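Local coordinates for protein TqaA (Penicillium aethiopicum, PDB 5EJD) that acts as a thiolation (peptidyl carrier) domain of a nonribosomal peptide synthetase, probably holding the growing peptide on a covalently attached 4'-phosphopantetheine arm, at residues B[11-16]-B[25-30]; B[32-37]-B[60-65]; B[6-11]-B[53-58]. All coordinates share one frame; numbering follows the deposited sequence.

Contact 1 of 3, residues B[11-16]-B[25-30]; sequences ELANIW and GTISAS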
loop_
_atom_site.group_PDB
_atom_site.type_symbol
_atom_site.label_atom_id
_atom_site.label_comp_id
_atom_site.label_asym_id
_atom_site.label_seq_id
_atom_site.Cartn_x
_atom_site.Cartn_y
_atom_site.Cartn_z
ATOM N N GLU B 11 28.749 -2.262 -5.157
ATOM C CA GLU B 11 27.794 -1.634 -4.254
ATOM C C GLU B 11 26.392 -2.158 -4.595
ATOM O O GLU B 11 25.598 -2.457 -3.716
ATOM C CB GLU B 11 27.844 -0.077 -4.173
ATOM C CG GLU B 11 28.175 0.421 -2.757
ATOM C CD GLU B 11 27.303 -0.065 -1.566
ATOM O OE1 GLU B 11 26.173 -0.629 -1.645
ATOM O OE2 GLU B 11 27.797 0.172 -0.452
ATOM N N LEU B 12 26.125 -2.302 -5.880
ATOM C CA LEU B 12 24.848 -2.821 -6.337
ATOM C C LEU B 12 24.582 -4.275 -5.928
ATOM O O LEU B 12 23.469 -4.630 -5.564
ATOM C CB LEU B 12 24.795 -2.688 -7.844
ATOM C CG LEU B 12 23.442 -2.811 -8.461
ATOM C CD1 LEU B 12 22.493 -1.764 -7.882
ATOM C CD2 LEU B 12 23.612 -2.645 -9.977
ATOM N N ALA B 13 25.622 -5.088 -5.923
ATOM C CA ALA B 13 25.491 -6.451 -5.514
ATOM C C ALA B 13 25.136 -6.552 -4.046
ATOM O O ALA B 13 24.356 -7.407 -3.627
ATOM C CB ALA B 13 26.790 -7.197 -5.777
ATOM N N ASN B 14 25.762 -5.717 -3.240
ATOM C CA ASN B 14 25.420 -5.661 -1.854
ATOM C C ASN B 14 23.963 -5.278 -1.644
ATOM O O ASN B 14 23.295 -5.766 -0.741
ATOM C CB ASN B 14 26.360 -4.722 -1.160
ATOM C CG ASN B 14 26.202 -4.743 0.341
ATOM O OD1 ASN B 14 26.090 -5.809 0.957
ATOM N ND2 ASN B 14 26.171 -3.565 0.944
ATOM N N ILE B 15 23.493 -4.354 -2.442
ATOM C CA ILE B 15 22.107 -3.940 -2.357
ATOM C C ILE B 15 21.177 -5.113 -2.726
ATOM O O ILE B 15 20.185 -5.356 -2.044
ATOM C CB ILE B 15 21.858 -2.741 -3.283
ATOM C CG1 ILE B 15 22.476 -1.499 -2.655
ATOM C CG2 ILE B 15 20.373 -2.523 -3.521
ATOM C CD1 ILE B 15 22.543 -0.347 -3.611
ATOM N N TRP B 16 21.493 -5.817 -3.804
ATOM C CA TRP B 16 20.665 -6.949 -4.195
ATOM C C TRP B 16 20.680 -8.012 -3.117
ATOM O O TRP B 16 19.675 -8.652 -2.842
ATOM C CB TRP B 16 21.189 -7.546 -5.481
ATOM C CG TRP B 16 20.881 -6.762 -6.691
ATOM C CD1 TRP B 16 20.636 -5.440 -6.774
ATOM C CD2 TRP B 16 20.859 -7.258 -8.030
ATOM N NE1 TRP B 16 20.454 -5.068 -8.095
ATOM C CE2 TRP B 16 20.577 -6.179 -8.878
ATOM C CE3 TRP B 16 20.998 -8.526 -8.582
ATOM C CZ2 TRP B 16 20.444 -6.322 -10.230
ATOM C CZ3 TRP B 16 20.883 -8.669 -9.948
ATOM C CH2 TRP B 16 20.617 -7.577 -10.755
ATOM N N GLY B 25 28.167 -13.586 -1.963
ATOM C CA GLY B 25 29.026 -14.468 -2.760
ATOM C C GLY B 25 28.392 -15.126 -3.982
ATOM O O GLY B 25 29.130 -15.628 -4.835
ATOM N N THR B 26 27.053 -15.181 -4.063
ATOM C CA THR B 26 26.379 -15.863 -5.155
ATOM C C THR B 26 26.005 -14.961 -6.269
ATOM O O THR B 26 25.412 -15.399 -7.258
ATOM C CB THR B 26 25.073 -16.515 -4.693
ATOM O OG1 THR B 26 24.099 -15.514 -4.375
ATOM C CG2 THR B 26 25.334 -17.408 -3.487
ATOM N N ILE B 27 26.380 -13.692 -6.160
ATOM C CA ILE B 27 25.920 -12.701 -7.128
ATOM C C ILE B 27 26.993 -12.410 -8.174
ATOM O O ILE B 27 28.095 -12.036 -7.828
ATOM C CB ILE B 27 25.495 -11.400 -6.428
ATOM C CG1 ILE B 27 24.297 -11.659 -5.531
ATOM C CG2 ILE B 27 25.106 -10.358 -7.458
ATOM C CD1 ILE B 27 23.942 -10.490 -4.680
ATOM N N SER B 28 26.674 -12.639 -9.446
ATOM C CA SER B 28 27.590 -12.354 -10.500
ATOM C C SER B 28 27.077 -11.177 -11.301
ATOM O O SER B 28 25.899 -10.834 -11.257
ATOM C CB SER B 28 27.826 -13.586 -11.399
ATOM O OG SER B 28 26.929 -13.616 -12.484
ATOM N N ALA B 29 27.991 -10.552 -12.023
ATOM C CA ALA B 29 27.689 -9.379 -12.808
ATOM C C ALA B 29 26.671 -9.616 -13.898
ATOM O O ALA B 29 26.050 -8.665 -14.352
ATOM C CB ALA B 29 28.967 -8.810 -13.396
ATOM N N SER B 30 26.487 -10.863 -14.303
ATOM C CA SER B 30 25.503 -11.210 -15.357
ATOM C C SER B 30 24.129 -11.595 -14.797
ATOM O O SER B 30 23.248 -11.969 -15.552
ATOM C CB SER B 30 26.055 -12.392 -16.153
ATOM O OG SER B 30 26.285 -13.474 -15.267
#
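Ile-27 reaches Ala-13 and Trp-16 through two branches that its first torsion sends different ways. With chi1 at -64°, CG1 sits beside the backbone N and CG2 lies opposite that N. The second torsion (chi2 172°) then stretches the longer branch, so CD1 arrives at helix 7-20 as an extended end. Ile-27 CD1 comes 3.3 Å from the carbonyl oxygen Ala-13 O. The same methyl is 4.1 Å from Trp-16 CB, one turn further along the helix. The other branch faces a methyl instead: Ile-27 CG2 is 4.0 Å from Ala-13 CB.

Trp-16 offers this contact its CB rather than its indole. Its ring turns beside the backbone N (chi1 -75°) and packs edge-to-face with Phe-33. Leu-68 of helix 68-74 touches both Trp-16 and Ile-27, and Ile-22 and Ala-17 also touch Ile-27. The isoleucine therefore ties the long loop after helix 7-20 back onto that helix, and all three residues that meet here are buried.

The loop has its own polar bonds beyond the isoleucine. Ser-28 OG and Ser-30 OG are hydrogen-bonded at 2.9 Å. Ser-30 N adds a weak bond to the same Ser-28 OG at 3.3 Å. Ser-28 N bonds the carboxylate of Asp-31, and Thr-26 OG1 bonds both Pro-23 O and Arg-36 NH1. These bonds stay within the loop and do not cross to the helix.

No hydrogen bond joins the two segments. Their attraction is that of methyl and methylene groups in a buried setting. Ala-13 O is met by a methyl, which is packing and not a bond. Inside the helix this carbonyl would normally accept from the N-H four residues on. The contact is therefore apolar, and all of it passes through the two branches of Ile-27.

Contact 2 of 3, residues B[32-37]-B[60-65]; sequences NFFFRG and ADIFDH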
loop_
_atom_site.group_PDB
_atom_site.type_symbol
_atom_site.label_atom_id
_atom_site.label_comp_id
_atom_site.label_asym_id
_atom_site.label_seq_id
_atom_site.Cartn_x
_atom_site.Cartn_y
_atom_site.Cartn_z
ATOM N N ASN B 32 20.414 -11.494 -13.359
ATOM C CA ASN B 32 19.206 -10.776 -13.664
ATOM C C ASN B 32 18.351 -10.634 -12.397
ATOM O O ASN B 32 17.978 -11.628 -11.763
ATOM C CB ASN B 32 18.455 -11.555 -14.743
ATOM C CG ASN B 32 17.165 -10.907 -15.122
ATOM O OD1 ASN B 32 16.278 -10.690 -14.269
ATOM N ND2 ASN B 32 17.055 -10.514 -16.372
ATOM N N PHE B 33 17.999 -9.402 -12.072
ATOM C CA PHE B 33 17.255 -9.101 -10.856
ATOM C C PHE B 33 15.982 -9.943 -10.692
ATOM O O PHE B 33 15.692 -10.437 -9.616
ATOM C CB PHE B 33 16.893 -7.610 -10.845
ATOM C CG PHE B 33 16.295 -7.115 -9.532
ATOM C CD1 PHE B 33 14.940 -6.866 -9.439
ATOM C CD2 PHE B 33 17.089 -6.833 -8.463
ATOM C CE1 PHE B 33 14.378 -6.401 -8.281
ATOM C CE2 PHE B 33 16.540 -6.366 -7.284
ATOM C CZ PHE B 33 15.174 -6.151 -7.192
ATOM N N PHE B 34 15.220 -10.085 -11.763
ATOM C CA PHE B 34 13.947 -10.798 -11.713
ATOM C C PHE B 34 14.145 -12.313 -11.683
ATOM O O PHE B 34 13.469 -13.005 -10.920
ATOM C CB PHE B 34 13.044 -10.356 -12.873
ATOM C CG PHE B 34 12.741 -8.877 -12.836
ATOM C CD1 PHE B 34 11.728 -8.393 -12.031
ATOM C CD2 PHE B 34 13.493 -7.979 -13.538
ATOM C CE1 PHE B 34 11.444 -7.040 -11.972
ATOM C CE2 PHE B 34 13.206 -6.612 -13.485
ATOM C CZ PHE B 34 12.177 -6.139 -12.705
ATOM N N PHE B 35 15.128 -12.821 -12.420
ATOM C CA PHE B 35 15.434 -14.226 -12.333
ATOM C C PHE B 35 15.916 -14.639 -10.934
ATOM O O PHE B 35 15.667 -15.773 -10.540
ATOM C CB PHE B 35 16.422 -14.618 -13.401
ATOM C CG PHE B 35 16.666 -16.115 -13.505
ATOM C CD1 PHE B 35 15.741 -16.943 -14.157
ATOM C CD2 PHE B 35 17.859 -16.700 -12.983
ATOM C CE1 PHE B 35 15.989 -18.304 -14.270
ATOM C CE2 PHE B 35 18.102 -18.073 -13.095
ATOM C CZ PHE B 35 17.171 -18.870 -13.737
ATOM N N ARG B 36 16.598 -13.758 -10.191
ATOM C CA ARG B 36 16.975 -14.088 -8.833
ATOM C C ARG B 36 15.823 -13.907 -7.829
ATOM O O ARG B 36 16.029 -14.083 -6.635
ATOM C CB ARG B 36 18.195 -13.290 -8.372
ATOM C CG ARG B 36 19.505 -13.520 -9.157
ATOM C CD ARG B 36 20.004 -14.959 -9.140
ATOM N NE ARG B 36 20.262 -15.468 -7.798
ATOM C CZ ARG B 36 21.434 -15.394 -7.175
ATOM N NH1 ARG B 36 21.545 -15.861 -5.937
ATOM N NH2 ARG B 36 22.481 -14.829 -7.763
ATOM N N GLY B 37 14.629 -13.554 -8.304
ATOM C CA GLY B 37 13.413 -13.514 -7.464
ATOM C C GLY B 37 12.831 -12.136 -7.144
ATOM O O GLY B 37 11.886 -12.027 -6.399
ATOM N N ALA B 60 12.276 2.084 -12.872
ATOM C CA ALA B 60 12.188 1.881 -14.327
ATOM C C ALA B 60 13.528 1.389 -14.891
ATOM O O ALA B 60 13.571 0.547 -15.784
ATOM C CB ALA B 60 11.745 3.151 -15.020
ATOM N N ASP B 61 14.615 1.898 -14.336
ATOM C CA ASP B 61 15.954 1.508 -14.763
ATOM C C ASP B 61 16.178 0.032 -14.528
ATOM O O ASP B 61 16.814 -0.621 -15.331
ATOM C CB ASP B 61 17.008 2.338 -14.030
ATOM C CG ASP B 61 16.876 3.869 -14.281
ATOM O OD1 ASP B 61 16.728 4.265 -15.457
ATOM O OD2 ASP B 61 16.910 4.667 -13.298
ATOM N N ILE B 62 15.620 -0.511 -13.452
ATOM C CA ILE B 62 15.749 -1.914 -13.153
ATOM C C ILE B 62 14.926 -2.761 -14.124
ATOM O O ILE B 62 15.367 -3.815 -14.557
ATOM C CB ILE B 62 15.349 -2.216 -11.727
ATOM C CG1 ILE B 62 16.262 -1.451 -10.763
ATOM C CG2 ILE B 62 15.416 -3.701 -11.425
ATOM C CD1 ILE B 62 15.878 -1.524 -9.304
ATOM N N PHE B 63 13.732 -2.299 -14.520
ATOM C CA PHE B 63 12.992 -3.021 -15.589
ATOM C C PHE B 63 13.707 -2.961 -16.964
ATOM O O PHE B 63 13.629 -3.914 -17.728
ATOM C CB PHE B 63 11.556 -2.515 -15.746
ATOM C CG PHE B 63 10.596 -3.057 -14.728
ATOM C CD1 PHE B 63 9.818 -4.158 -15.014
ATOM C CD2 PHE B 63 10.458 -2.437 -13.482
ATOM C CE1 PHE B 63 8.925 -4.659 -14.081
ATOM C CE2 PHE B 63 9.577 -2.927 -12.556
ATOM C CZ PHE B 63 8.801 -4.044 -12.852
ATOM N N ASP B 64 14.315 -1.813 -17.293
ATOM C CA ASP B 64 14.993 -1.615 -18.600
ATOM C C ASP B 64 16.338 -2.313 -18.638
ATOM O O ASP B 64 16.689 -2.888 -19.638
ATOM C CB ASP B 64 15.202 -0.142 -18.890
ATOM C CG ASP B 64 13.885 0.621 -19.122
ATOM O OD1 ASP B 64 12.847 -0.013 -19.438
ATOM O OD2 ASP B 64 13.901 1.871 -18.989
ATOM N N HIS B 65 17.025 -2.345 -17.498
ATOM C CA HIS B 65 18.348 -2.936 -17.391
ATOM C C HIS B 65 18.430 -3.928 -16.261
ATOM O O HIS B 65 19.062 -3.696 -15.241
ATOM C CB HIS B 65 19.363 -1.845 -17.210
ATOM C CG HIS B 65 19.423 -0.937 -18.374
ATOM N ND1 HIS B 65 18.988 0.372 -18.328
ATOM C CD2 HIS B 65 19.768 -1.194 -19.659
ATOM C CE1 HIS B 65 19.094 0.892 -19.533
ATOM N NE2 HIS B 65 19.566 -0.038 -20.353
#
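Phe-34 and Phe-63 meet beside the phosphopantetheine attachment site. The Phe-63 side chain lies about 4 Å, nearest atoms, from that of Ser-40, which carries the arm, and touches the bound 4'-phosphopantetheine. Phe-34 CZ stands 3.7 Å above the Phe-63 ring plane, over its centre. The two rings are tilted at 47°, with centroids 4.9 Å apart, so the pair is oblique. The edge of the Phe-34 ring meets backbone: its CE2 is 3.7 Å from Ile-62 O.

Ile-62 CG2 makes an off-centre CH-pi contact, 4.2 Å from the centroid of the Phe-33 ring. Phe-33 CG is anti to the backbone N (chi1 -171°), and its CD1 lies over one face of the Phe-34 ring. Asn-32 OD1 accepts from Phe-35 N at 3.0 Å, an Asx motif that holds the turn bearing these rings. Polar side chains of another protein chain pack on Phe-34 and on Phe-63.

With an alanine at Phe-63, CZ of Phe-34 would probably lose the ring under it, and the arm its aromatic neighbour. This pairing of the loop before the attachment serine with short helix 59-64 fits the four-helix carrier-protein fold.

Contact 3 of 3, residues B[6-11]-B[53-58]; sequences TDAERE and AGMSFG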
loop_
_atom_site.group_PDB
_atom_site.type_symbol
_atom_site.label_atom_id
_atom_site.label_comp_id
_atom_site.label_asym_id
_atom_site.label_seq_id
_atom_site.Cartn_x
_atom_site.Cartn_y
_atom_site.Cartn_z
ATOM N N THR B 6 33.617 -3.396 -11.263
ATOM C CA THR B 6 33.629 -1.970 -10.893
ATOM C C THR B 6 33.136 -1.760 -9.481
ATOM O O THR B 6 32.591 -2.655 -8.864
ATOM C CB THR B 6 32.773 -1.091 -11.851
ATOM O OG1 THR B 6 31.390 -1.130 -11.467
ATOM C CG2 THR B 6 32.903 -1.558 -13.303
ATOM N N ASP B 7 33.328 -0.561 -8.968
ATOM C CA ASP B 7 32.819 -0.206 -7.639
ATOM C C ASP B 7 31.304 -0.127 -7.585
ATOM O O ASP B 7 30.706 -0.413 -6.548
ATOM C CB ASP B 7 33.405 1.142 -7.166
ATOM C CG ASP B 7 34.842 1.012 -6.666
ATOM O OD1 ASP B 7 35.305 -0.125 -6.382
ATOM O OD2 ASP B 7 35.529 2.051 -6.556
ATOM N N ALA B 8 30.710 0.351 -8.672
ATOM C CA ALA B 8 29.281 0.395 -8.814
ATOM C C ALA B 8 28.680 -1.044 -8.806
ATOM O O ALA B 8 27.649 -1.268 -8.182
ATOM C CB ALA B 8 28.886 1.133 -10.091
ATOM N N GLU B 9 29.333 -1.989 -9.481
ATOM C CA GLU B 9 28.876 -3.364 -9.482
ATOM C C GLU B 9 28.928 -3.925 -8.081
ATOM O O GLU B 9 28.006 -4.605 -7.657
ATOM C CB GLU B 9 29.657 -4.229 -10.468
ATOM C CG GLU B 9 29.462 -3.830 -11.930
ATOM C CD GLU B 9 30.079 -4.815 -12.945
ATOM O OE1 GLU B 9 30.923 -5.670 -12.579
ATOM O OE2 GLU B 9 29.744 -4.693 -14.147
ATOM N N ARG B 10 29.965 -3.622 -7.326
ATOM C CA ARG B 10 30.049 -4.127 -5.966
ATOM C C ARG B 10 28.965 -3.567 -5.085
ATOM O O ARG B 10 28.414 -4.295 -4.263
ATOM C CB ARG B 10 31.425 -3.836 -5.323
ATOM C CG ARG B 10 32.549 -4.701 -5.874
ATOM C CD ARG B 10 33.936 -4.363 -5.343
ATOM N NE ARG B 10 34.860 -4.755 -6.404
ATOM C CZ ARG B 10 35.448 -3.929 -7.267
ATOM N NH1 ARG B 10 35.295 -2.615 -7.181
ATOM N NH2 ARG B 10 36.221 -4.436 -8.211
ATOM N N GLU B 11 28.749 -2.262 -5.157
ATOM C CA GLU B 11 27.794 -1.634 -4.254
ATOM C C GLU B 11 26.392 -2.158 -4.595
ATOM O O GLU B 11 25.598 -2.457 -3.716
ATOM C CB GLU B 11 27.844 -0.077 -4.173
ATOM C CG GLU B 11 28.175 0.421 -2.757
ATOM C CD GLU B 11 27.303 -0.065 -1.566
ATOM O OE1 GLU B 11 26.173 -0.629 -1.645
ATOM O OE2 GLU B 11 27.797 0.172 -0.452
ATOM N N ALA B 53 23.424 4.854 -0.701
ATOM C CA ALA B 53 24.815 4.564 -1.015
ATOM C C ALA B 53 25.411 5.511 -2.061
ATOM O O ALA B 53 26.474 5.227 -2.618
ATOM C CB ALA B 53 24.921 3.128 -1.502
ATOM N N GLY B 54 24.694 6.573 -2.418
ATOM C CA GLY B 54 25.173 7.519 -3.409
ATOM C C GLY B 54 25.037 7.137 -4.872
ATOM O O GLY B 54 25.596 7.795 -5.737
ATOM N N MET B 55 24.313 6.070 -5.177
ATOM C CA MET B 55 23.978 5.751 -6.555
ATOM C C MET B 55 22.596 6.268 -6.801
ATOM O O MET B 55 21.846 6.528 -5.880
ATOM C CB MET B 55 23.983 4.269 -6.793
ATOM C CG MET B 55 25.322 3.644 -6.549
ATOM S SD MET B 55 25.207 1.854 -6.724
ATOM C CE MET B 55 25.293 1.662 -8.491
ATOM N N SER B 56 22.248 6.391 -8.063
ATOM C CA SER B 56 20.986 6.988 -8.436
ATOM C C SER B 56 20.377 6.226 -9.624
ATOM O O SER B 56 20.872 6.311 -10.749
ATOM C CB SER B 56 21.233 8.439 -8.793
ATOM O OG SER B 56 20.085 9.011 -9.348
ATOM N N PHE B 57 19.338 5.455 -9.336
ATOM C CA PHE B 57 18.560 4.804 -10.354
ATOM C C PHE B 57 17.191 4.615 -9.793
ATOM O O PHE B 57 17.009 4.469 -8.579
ATOM C CB PHE B 57 19.174 3.459 -10.762
ATOM C CG PHE B 57 19.411 2.525 -9.622
ATOM C CD1 PHE B 57 18.472 1.565 -9.273
ATOM C CD2 PHE B 57 20.577 2.596 -8.895
ATOM C CE1 PHE B 57 18.697 0.712 -8.204
ATOM C CE2 PHE B 57 20.807 1.741 -7.841
ATOM C CZ PHE B 57 19.864 0.800 -7.490
ATOM N N GLY B 58 16.212 4.549 -10.678
ATOM C CA GLY B 58 14.836 4.306 -10.252
ATOM C C GLY B 58 14.369 2.931 -10.636
ATOM O O GLY B 58 15.103 2.131 -11.231
#
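The carboxylate of Glu-11 is the flat group that crosses this contact, and the methyl Ala-53 CB lies over one face of it, 4.0 Å from Glu-11 OE1 and equally near CD. The other flat group, the guanidinium of Arg-10, turns back to the start of its own helix. Thr-6 O lies 3.2 Å above one of its faces, toward the rim, at an angle too poor for a hydrogen bond. The carboxylate carbon of Asp-7 sits at the guanidinium edge, in its plane. There Arg-10 NH1 forms a salt bridge with Asp-7 OD1 at 2.6 Å.

Met-55 carries the rest of the contact. Its chain runs out straight at chi2 and then bends (chi3 81°), which turns the methyl along the helix toward Ala-8. Met-55 CE comes 3.8 Å from Ala-8 O and 4.0 Å from Ala-8 CB. Its sulfur lies against the next turn, with Met-55 SD 4.1 Å from Glu-11 CB. The glutamate leaves the helix at an unusual chi1 of -119° and bends at chi2 (-54°), which brings its carboxylate round to Ala-53.

Thr-6 is the N-cap of helix 7-20, and its OG1 accepts from Glu-9 N at 3.0 Å. Gly-54 is the C-prime residue of the Schellman motif that ends helix 40-52, and its positive phi favours glycine. Ala-75 touches both Met-55 and Phe-57.

The contact thus joins the start of one helix to the exit of another largely by van der Waals packing, with no hydrogen bond or salt bridge across. The capping bond and the salt bridge fall inside segment 6-11 and are likely to steady the helix start. A thioether, two alanine methyls and the stem and carboxylate of Glu-11 do most of the touching, at the surface of the domain.

Contacts 1 and 3 both use helix 7-20, yet they differ in depth. Their segments overlap at Glu-11, which touches its partner segment in contact 3 only. Contact 1 is buried, contact 3 lies at the surface, and contact 2 is partly buried beside the prosthetic group. None has a hydrogen bond across its segments. Their chemistry still differs: aliphatic branches in contact 1, aromatic rings in contact 2, a thioether, alanine methyls and a glutamate carboxylate in contact 3. Contacts 1 and 2 adjoin through the loop after helix 7-20. Phe-57 reaches Leu-12 and Ile-62, so 53-58 touches both other contacts. Contacts 2 and 3 lie on opposite sides of the chain's centre.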